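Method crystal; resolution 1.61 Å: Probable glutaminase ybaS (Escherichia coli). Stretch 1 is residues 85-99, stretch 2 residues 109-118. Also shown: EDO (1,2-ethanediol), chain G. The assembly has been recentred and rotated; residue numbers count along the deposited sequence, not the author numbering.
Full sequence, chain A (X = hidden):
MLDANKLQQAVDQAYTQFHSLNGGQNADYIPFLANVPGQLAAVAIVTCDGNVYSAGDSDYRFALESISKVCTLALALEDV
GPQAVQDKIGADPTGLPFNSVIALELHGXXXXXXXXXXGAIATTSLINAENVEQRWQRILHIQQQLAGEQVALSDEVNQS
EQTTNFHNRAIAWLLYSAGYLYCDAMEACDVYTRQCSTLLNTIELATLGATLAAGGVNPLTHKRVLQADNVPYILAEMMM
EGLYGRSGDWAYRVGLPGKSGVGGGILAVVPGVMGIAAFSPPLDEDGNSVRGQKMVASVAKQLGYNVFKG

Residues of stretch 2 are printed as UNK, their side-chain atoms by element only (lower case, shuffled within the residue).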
ATOM      1  N   VAL A  85     -17.525   4.691   3.398  1.00  9.70           N
ATOM      2  CA  VAL A  85     -16.292   4.806   4.104  1.00 10.25           C
ATOM      3  C   VAL A  85     -15.256   5.565   3.258  1.00  9.58           C
ATOM      4  O   VAL A  85     -14.556   6.428   3.760  1.00  9.71           O
ATOM      5  CB  VAL A  85     -15.776   3.426   4.556  1.00 10.39           C
ATOM      6  CG1 VAL A  85     -14.329   3.526   5.072  1.00 11.23           C
ATOM      7  CG2 VAL A  85     -16.691   2.874   5.658  1.00 10.32           C
ATOM      8  N   GLN A  86     -15.212   5.297   1.970  1.00  8.90           N
ATOM      9  CA  GLN A  86     -14.218   5.959   1.082  1.00 10.30           C
ATOM     10  C   GLN A  86     -14.524   7.483   0.958  1.00 11.00           C
ATOM     11  O   GLN A  86     -13.604   8.324   0.978  1.00 10.79           O
ATOM     12  CB  GLN A  86     -14.206   5.286  -0.287  1.00 10.51           C
ATOM     13  CG  GLN A  86     -13.012   5.727  -1.107  1.00 12.65           C
ATOM     14  CD  GLN A  86     -12.947   5.038  -2.463  1.00 12.69           C
ATOM     15  OE1 GLN A  86     -13.889   4.333  -2.862  1.00 12.75           O
ATOM     16  NE2 GLN A  86     -11.791   5.178  -3.144  1.00 14.91           N
ATOM     17  N   ASP A  87     -15.804   7.830   0.856  1.00 12.43           N
ATOM     18  CA  ASP A  87     -16.254   9.204   0.734  1.00 13.43           C
ATOM     19  C   ASP A  87     -16.096  10.010   2.035  1.00 14.05           C
ATOM     20  O   ASP A  87     -15.656  11.180   2.021  1.00 14.68           O
ATOM     21  CB  ASP A  87     -17.747   9.218   0.382  1.00 13.55           C
ATOM     22  CG  ASP A  87     -18.037   8.762  -1.049  1.00 16.75           C
ATOM     23  OD1 ASP A  87     -17.116   8.693  -1.899  1.00 17.95           O
ATOM     24  OD2 ASP A  87     -19.186   8.445  -1.393  1.00 16.80           O
ATOM     25  N   LYS A  88     -16.486   9.401   3.157  1.00 13.03           N
ATOM     26  CA  LYS A  88     -16.548  10.094   4.446  1.00 12.56           C
ATOM     27  C   LYS A  88     -15.260  10.028   5.281  1.00 11.43           C
ATOM     28  O   LYS A  88     -15.072  10.849   6.166  1.00 11.10           O
ATOM     29  CB  LYS A  88     -17.733   9.544   5.252  1.00 13.39           C
ATOM     30  CG  LYS A  88     -19.066   9.616   4.503  1.00 14.33           C
ATOM     31  CD  LYS A  88     -19.436  11.051   4.182  1.00 19.48           C
ATOM     32  CE  LYS A  88     -20.900  11.134   3.666  1.00 21.37           C
ATOM     33  NZ  LYS A  88     -21.271  12.513   3.128  1.00 25.24           N
ATOM     34  N   ILE A  89     -14.365   9.078   4.983  1.00 10.41           N
ATOM     35  CA  ILE A  89     -13.144   8.871   5.746  1.00 10.01           C
ATOM     36  C   ILE A  89     -11.973   8.911   4.782  1.00 10.64           C
ATOM     37  O   ILE A  89     -11.096   9.749   4.953  1.00 11.05           O
ATOM     38  CB  ILE A  89     -13.130   7.539   6.536  1.00  9.39           C
ATOM     39  CG1 ILE A  89     -14.438   7.323   7.311  1.00  8.97           C
ATOM     40  CG2 ILE A  89     -11.920   7.490   7.485  1.00 11.68           C
ATOM     41  CD1 ILE A  89     -14.638   8.325   8.449  1.00  9.28           C
ATOM     42  N   GLY A  90     -11.958   7.999   3.809  1.00  9.98           N
ATOM     43  CA  GLY A  90     -10.873   7.934   2.844  1.00 10.45           C
ATOM     44  C   GLY A  90     -10.201   6.593   2.806  1.00 10.24           C
ATOM     45  O   GLY A  90     -10.420   5.760   3.653  1.00  9.61           O
ATOM     46  N   ALA A  91      -9.363   6.395   1.803  1.00  9.65           N
ATOM     47  CA  ALA A  91      -8.603   5.179   1.593  1.00 11.51           C
ATOM     48  C   ALA A  91      -7.103   5.459   1.308  1.00 11.39           C
ATOM     49  O   ALA A  91      -6.409   4.572   0.866  1.00 13.17           O
ATOM     50  CB  ALA A  91      -9.233   4.413   0.414  1.00 12.47           C
ATOM     51  N   ASP A  92      -6.600   6.664   1.609  1.00 12.51           N
ATOM     52  CA  ASP A  92      -5.232   7.036   1.187  1.00 11.08           C
ATOM     53  C   ASP A  92      -4.280   7.283   2.360  1.00 12.54           C
ATOM     54  O   ASP A  92      -4.720   7.789   3.396  1.00 12.98           O
ATOM     55  CB  ASP A  92      -5.257   8.285   0.305  1.00 10.79           C
ATOM     56  CG  ASP A  92      -5.931   8.043  -1.001  1.00 13.12           C
ATOM     57  OD1 ASP A  92      -5.583   7.013  -1.660  1.00 11.48           O
ATOM     58  OD2 ASP A  92      -6.836   8.798  -1.422  1.00 13.18           O
ATOM     59  N   PRO A  93      -3.005   6.899   2.213  1.00 11.70           N
ATOM     60  CA  PRO A  93      -1.990   7.216   3.226  1.00 12.13           C
ATOM     61  C   PRO A  93      -1.719   8.732   3.270  1.00 11.10           C
ATOM     62  O   PRO A  93      -1.901   9.455   2.268  1.00 10.19           O
ATOM     63  CB  PRO A  93      -0.787   6.408   2.779  1.00 12.81           C
ATOM     64  CG  PRO A  93      -0.899   6.373   1.329  1.00 11.82           C
ATOM     65  CD  PRO A  93      -2.414   6.145   1.102  1.00 13.15           C
ATOM     66  N   THR A  94      -1.399   9.225   4.469  1.00 11.52           N
ATOM     67  CA  THR A  94      -1.129  10.650   4.655  1.00 12.71           C
ATOM     68  C   THR A  94       0.297  11.120   4.450  1.00 11.70           C
ATOM     69  O   THR A  94       0.508  12.309   4.297  1.00 12.85           O
ATOM     70  CB  THR A  94      -1.513  11.095   6.019  1.00 12.01           C
ATOM     71  OG1 THR A  94      -0.723  10.382   6.967  1.00 13.33           O
ATOM     72  CG2 THR A  94      -2.967  10.752   6.291  1.00 15.59           C
ATOM     73  N   GLY A  95       1.253  10.196   4.462  1.00 13.46           N
ATOM     74  CA  GLY A  95       2.678  10.512   4.437  1.00 13.70           C
ATOM     75  C   GLY A  95       3.221  11.123   5.723  1.00 15.27           C
ATOM     76  O   GLY A  95       4.366  11.598   5.761  1.00 14.67           O
ATOM     77  N   LEU A  96       2.398  11.135   6.777  1.00 15.05           N
ATOM     78  CA  LEU A  96       2.687  11.930   7.990  1.00 15.57           C
ATOM     79  C   LEU A  96       2.312  11.157   9.285  1.00 15.58           C
ATOM     80  O   LEU A  96       1.626  10.150   9.226  1.00 13.70           O
ATOM     81  CB  LEU A  96       1.885  13.250   7.944  1.00 16.04           C
ATOM     82  CG  LEU A  96       2.335  14.283   6.869  1.00 19.07           C
ATOM     83  CD1 LEU A  96       1.315  15.407   6.669  1.00 19.43           C
ATOM     84  CD2 LEU A  96       3.683  14.856   7.176  1.00 20.00           C
ATOM     85  N   PRO A  97       2.814  11.587  10.430  1.00 14.55           N
ATOM     86  CA  PRO A  97       2.626  10.833  11.673  1.00 15.28           C
ATOM     87  C   PRO A  97       1.156  10.600  12.066  1.00 14.38           C
ATOM     88  O   PRO A  97       0.225  11.299  11.613  1.00 13.24           O
ATOM     89  CB  PRO A  97       3.378  11.696  12.709  1.00 16.48           C
ATOM     90  CG  PRO A  97       4.434  12.419  11.860  1.00 17.40           C
ATOM     91  CD  PRO A  97       3.706  12.758  10.622  1.00 15.14           C
ATOM     92  N   PHE A  98       0.985   9.623  12.942  1.00 14.34           N
ATOM     93  CA  PHE A  98      -0.324   9.193  13.427  1.00 14.64           C
ATOM     94  C   PHE A  98      -1.284  10.286  13.889  1.00 14.60           C
ATOM     95  O   PHE A  98      -2.509  10.122  13.795  1.00 14.25           O
ATOM     96  CB  PHE A  98      -0.105   8.198  14.567  1.00 14.59           C
ATOM     97  CG  PHE A  98       0.321   8.835  15.860  1.00 14.82           C
ATOM     98  CD1 PHE A  98       1.623   9.265  16.060  1.00 14.55           C
ATOM     99  CD2 PHE A  98      -0.592   9.015  16.886  1.00 16.45           C
ATOM    100  CE1 PHE A  98       2.019   9.842  17.277  1.00 18.40           C
ATOM    101  CE2 PHE A  98      -0.195   9.621  18.097  1.00 20.09           C
ATOM    102  CZ  PHE A  98       1.108  10.025  18.281  1.00 17.94           C
ATOM    103  N   ASN A  99      -0.725  11.380  14.400  1.00 14.55           N
ATOM    104  CA  ASN A  99      -1.496  12.471  14.970  1.00 15.10           C
ATOM    105  C   ASN A  99      -1.358  13.801  14.218  1.00 14.40           C
ATOM    106  O   ASN A  99      -1.626  14.869  14.756  1.00 13.62           O
ATOM    107  CB  ASN A  99      -1.044  12.650  16.422  1.00 15.51           C
ATOM    108  CG  ASN A  99       0.429  13.073  16.522  1.00 18.09           C
ATOM    109  OD1 ASN A  99       1.171  13.067  15.526  1.00 20.57           O
ATOM    110  ND2 ASN A  99       0.847  13.484  17.740  1.00 21.61           N
ATOM    111  N   UNK A 109      -9.328  19.239   5.602  1.00 20.62           N
ATOM    112  CA  UNK A 109     -10.059  18.687   6.736  1.00 19.19           C
ATOM    113  C   UNK A 109     -10.376  17.193   6.599  1.00 18.83           C
ATOM    114  O   UNK A 109     -10.814  16.563   7.541  1.00 18.57           O
ATOM    115  N   UNK A 110     -10.170  16.629   5.405  1.00 17.84           N
ATOM    116  CA  UNK A 110     -10.460  15.216   5.181  1.00 16.22           C
ATOM    117  C   UNK A 110      -9.375  14.369   5.817  1.00 14.83           C
ATOM    118  O   UNK A 110      -8.222  14.624   5.606  1.00 13.78           O
ATOM    119  c   UNK A 110     -10.565  14.859   3.676  1.00 16.83           C
ATOM    120  c   UNK A 110     -11.124  13.421   3.532  1.00 18.24           C
ATOM    121  c   UNK A 110     -12.201  11.615   2.140  1.00 20.41           C
ATOM    122  c   UNK A 110     -11.651  13.070   2.147  1.00 21.07           C
ATOM    123  n   UNK A 110     -12.363  11.076   0.778  1.00 24.01           N
ATOM    124  N   UNK A 111      -9.746  13.381   6.637  1.00 14.31           N
ATOM    125  CA  UNK A 111      -8.746  12.578   7.347  1.00 12.95           C
ATOM    126  C   UNK A 111      -7.979  11.539   6.536  1.00 11.44           C
ATOM    127  O   UNK A 111      -6.985  11.010   7.060  1.00 13.20           O
ATOM    128  c   UNK A 111     -10.925  11.845   7.946  1.00 14.00           C
ATOM    129  c   UNK A 111     -11.098  13.094   7.128  1.00 13.85           C
ATOM    130  c   UNK A 111      -9.573  11.937   8.487  1.00 12.20           C
ATOM    131  N   UNK A 112      -8.384  11.278   5.301  1.00 10.51           N
ATOM    132  CA  UNK A 112      -7.716  10.383   4.365  1.00 10.75           C
ATOM    133  C   UNK A 112      -7.710   8.927   4.666  1.00 10.47           C
ATOM    134  O   UNK A 112      -7.982   8.148   3.759  1.00  9.66           O
ATOM    135  c   UNK A 112      -7.087  12.570   2.418  1.00 16.00           C
ATOM    136  c   UNK A 112      -5.949  11.947   3.081  1.00 15.40           C
ATOM    137  c   UNK A 112      -4.665  11.737   2.188  1.00 15.36           C
ATOM    138  c   UNK A 112      -6.260  10.794   4.059  1.00 10.38           C
ATOM    139  N   UNK A 113      -7.376   8.528   5.891  1.00 10.84           N
ATOM    140  CA  UNK A 113      -7.268   7.099   6.246  1.00 10.98           C
ATOM    141  C   UNK A 113      -7.979   6.826   7.565  1.00 10.65           C
ATOM    142  O   UNK A 113      -7.734   7.559   8.535  1.00  9.66           O
ATOM    143  c   UNK A 113      -5.803   6.651   6.396  1.00 11.88           C
ATOM    144  o   UNK A 113      -5.720   5.331   6.989  1.00 11.50           O
ATOM    145  N   UNK A 114      -8.780   5.760   7.653  1.00  9.26           N
ATOM    146  CA  UNK A 114      -9.375   5.345   8.956  1.00  9.76           C
ATOM    147  C   UNK A 114      -8.348   4.847   9.953  1.00  9.83           C
ATOM    148  O   UNK A 114      -8.689   4.589  11.079  1.00  8.59           O
ATOM    149  c   UNK A 114     -10.280   4.157   8.609  1.00 10.30           C
ATOM    150  c   UNK A 114      -9.205   4.903   6.534  1.00 11.54           C
ATOM    151  c   UNK A 114     -10.047   3.851   7.156  1.00 12.10           C
ATOM    152  N   UNK A 115      -7.105   4.699   9.525  1.00  9.58           N
ATOM    153  CA  UNK A 115      -6.042   4.187  10.388  1.00  9.41           C
ATOM    154  C   UNK A 115      -5.075   5.211  10.954  1.00 10.31           C
ATOM    155  O   UNK A 115      -4.197   4.820  11.673  1.00 10.65           O
ATOM    156  c   UNK A 115      -7.178   1.341  10.258  1.00  9.20           C
ATOM    157  c   UNK A 115      -5.308   0.732   8.667  1.00  9.43           C
ATOM    158  c   UNK A 115      -6.171   1.888   9.194  1.00  8.56           C
ATOM    159  c   UNK A 115      -5.314   3.009   9.738  1.00  9.09           C
ATOM    160  N   UNK A 116      -5.192   6.502  10.591  1.00 10.03           N
ATOM    161  CA  UNK A 116      -4.531   7.533  11.375  1.00 10.53           C
ATOM    162  C   UNK A 116      -5.524   8.019  12.439  1.00 11.29           C
ATOM    163  O   UNK A 116      -6.691   7.703  12.359  1.00 10.49           O
ATOM    164  c   UNK A 116      -2.972   8.088   9.513  1.00 12.06           C
ATOM    165  c   UNK A 116      -5.095   9.489   9.898  1.00 12.08           C
ATOM    166  c   UNK A 116      -3.971   8.669  10.541  1.00 10.41           C
ATOM    167  N   UNK A 117      -5.056   8.698  13.465  1.00 10.03           N
ATOM    168  CA  UNK A 117      -5.975   9.031  14.578  1.00  9.66           C
ATOM    169  C   UNK A 117      -7.230   9.823  14.107  1.00  9.42           C
ATOM    170  O   UNK A 117      -8.340   9.579  14.528  1.00 11.15           O
ATOM    171  n   UNK A 117      -4.127   9.528  17.795  1.00 14.93           N
ATOM    172  o   UNK A 117      -3.934   7.892  16.252  1.00 11.75           O
ATOM    173  c   UNK A 117      -5.241   9.837  15.663  1.00  9.45           C
ATOM    174  c   UNK A 117      -4.404   8.976  16.596  1.00 10.82           C
ATOM    175  N   UNK A 118      -7.015  10.797  13.234  1.00  9.77           N
ATOM    176  CA  UNK A 118      -8.105  11.647  12.773  1.00  8.67           C
ATOM    177  C   UNK A 118      -9.141  10.782  12.022  1.00  9.82           C
ATOM    178  O   UNK A 118     -10.331  10.856  12.292  1.00  8.27           O
ATOM    179  c   UNK A 118      -7.524  12.777  11.848  1.00  8.85           C
TER
HETATM  180  C1  EDO G1205     -20.129  11.990  -0.131  1.00 43.08           C
HETATM  181  O1  EDO G1205     -19.278  12.835   0.639  1.00 39.82           O
HETATM  182  C2  EDO G1205     -21.555  12.498  -0.136  1.00 43.64           C
HETATM  183  O2  EDO G1205     -22.417  11.558   0.472  1.00 46.21           O
HETATM  184  O   HOH W   1     -14.653  12.605  -0.183  1.00 25.31           O
HETATM  185  O   HOH W   2      -9.031  10.703   0.524  1.00 33.47           O
HETATM  186  O   HOH W   3      -4.387  11.907  12.772  1.00 14.41           O

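Position 109 carries no side-chain atoms. Its phi of 95° and psi of -11° would jam a CB against the preceding carbonyl, so the backbone itself asks for Gly109.

Position 110 has four carbons in a row ending in nitrogen, a chain extended through all four torsions. That nitrogen lies 3.0 Å from the O of Gln86 and is hydrogen-bonded to it: Lys110. Its NZ also donates to water 1 (2.9 Å from the water O), which in turn donates to Asp87 O at 2.8 Å. The amine thus serves carbonyls at the end of a helix.

At position 111, three carbons close a ring onto the backbone nitrogen, and one of them lies 3.7 Å from Ile89 O: Pro111, through its CG.

Position 112 has four carbons forked at the second, and one fork tip comes within 4.0 Å of Asp92 CB. A fork at the second carbon means Leu112. CD1 also lies 3.6 Å from Pro93 O, and CB packs 4.0 Å from Thr94 CG2.

Position 113 shows one carbon, then one oxygen; its CB touches Asp92 O at 3.4 Å. This is Ser113, whose OG accepts a hydrogen bond from the backbone N of position 115 at 3.0 Å, within a type I turn.

At position 114 three side-chain carbons again close a ring onto the backbone N; the one bonded to N sits 3.2 Å from Gly90 O and 3.9 Å from Ile89 CG2. This is Pro114, and that carbon is CD.

Position 115 again has four carbons forked at the second, but none comes near stretch 1: Leu115.

Position 116 has one carbon bearing two more, pointing toward stretch 1, with CB 3.9 Å from Phe98 O. The branch at CB gives Val116, the N-cap residue.

Position 117 has two carbons, the second carrying one oxygen and one nitrogen; the oxygen meets the edge of the Phe98 ring, 3.6 Å from Phe98 CD2. That makes it Asn117, the oxygen being OD1.

Position 118 has a single carbon, so Ala118, out of contact.

The contact works by backbone docking at two sites, with side chains around them. At the first, Asp92 N donates to Leu112 O at 3.0 Å, an oxygen whose modelled position is less certain. A CB on Gly90 would stand 2.1 Å from that oxygen, so glycine permits the close approach. At the second, Phe98 O accepts from Asn117 N at 2.9 Å and from water 3 at 2.8 Å; Ala118 N donates to this water at 2.9 Å. One loop carbonyl thereby serves a helix's opening turn.

Stretch 2, residues 109-118: GKPLSPLVNA
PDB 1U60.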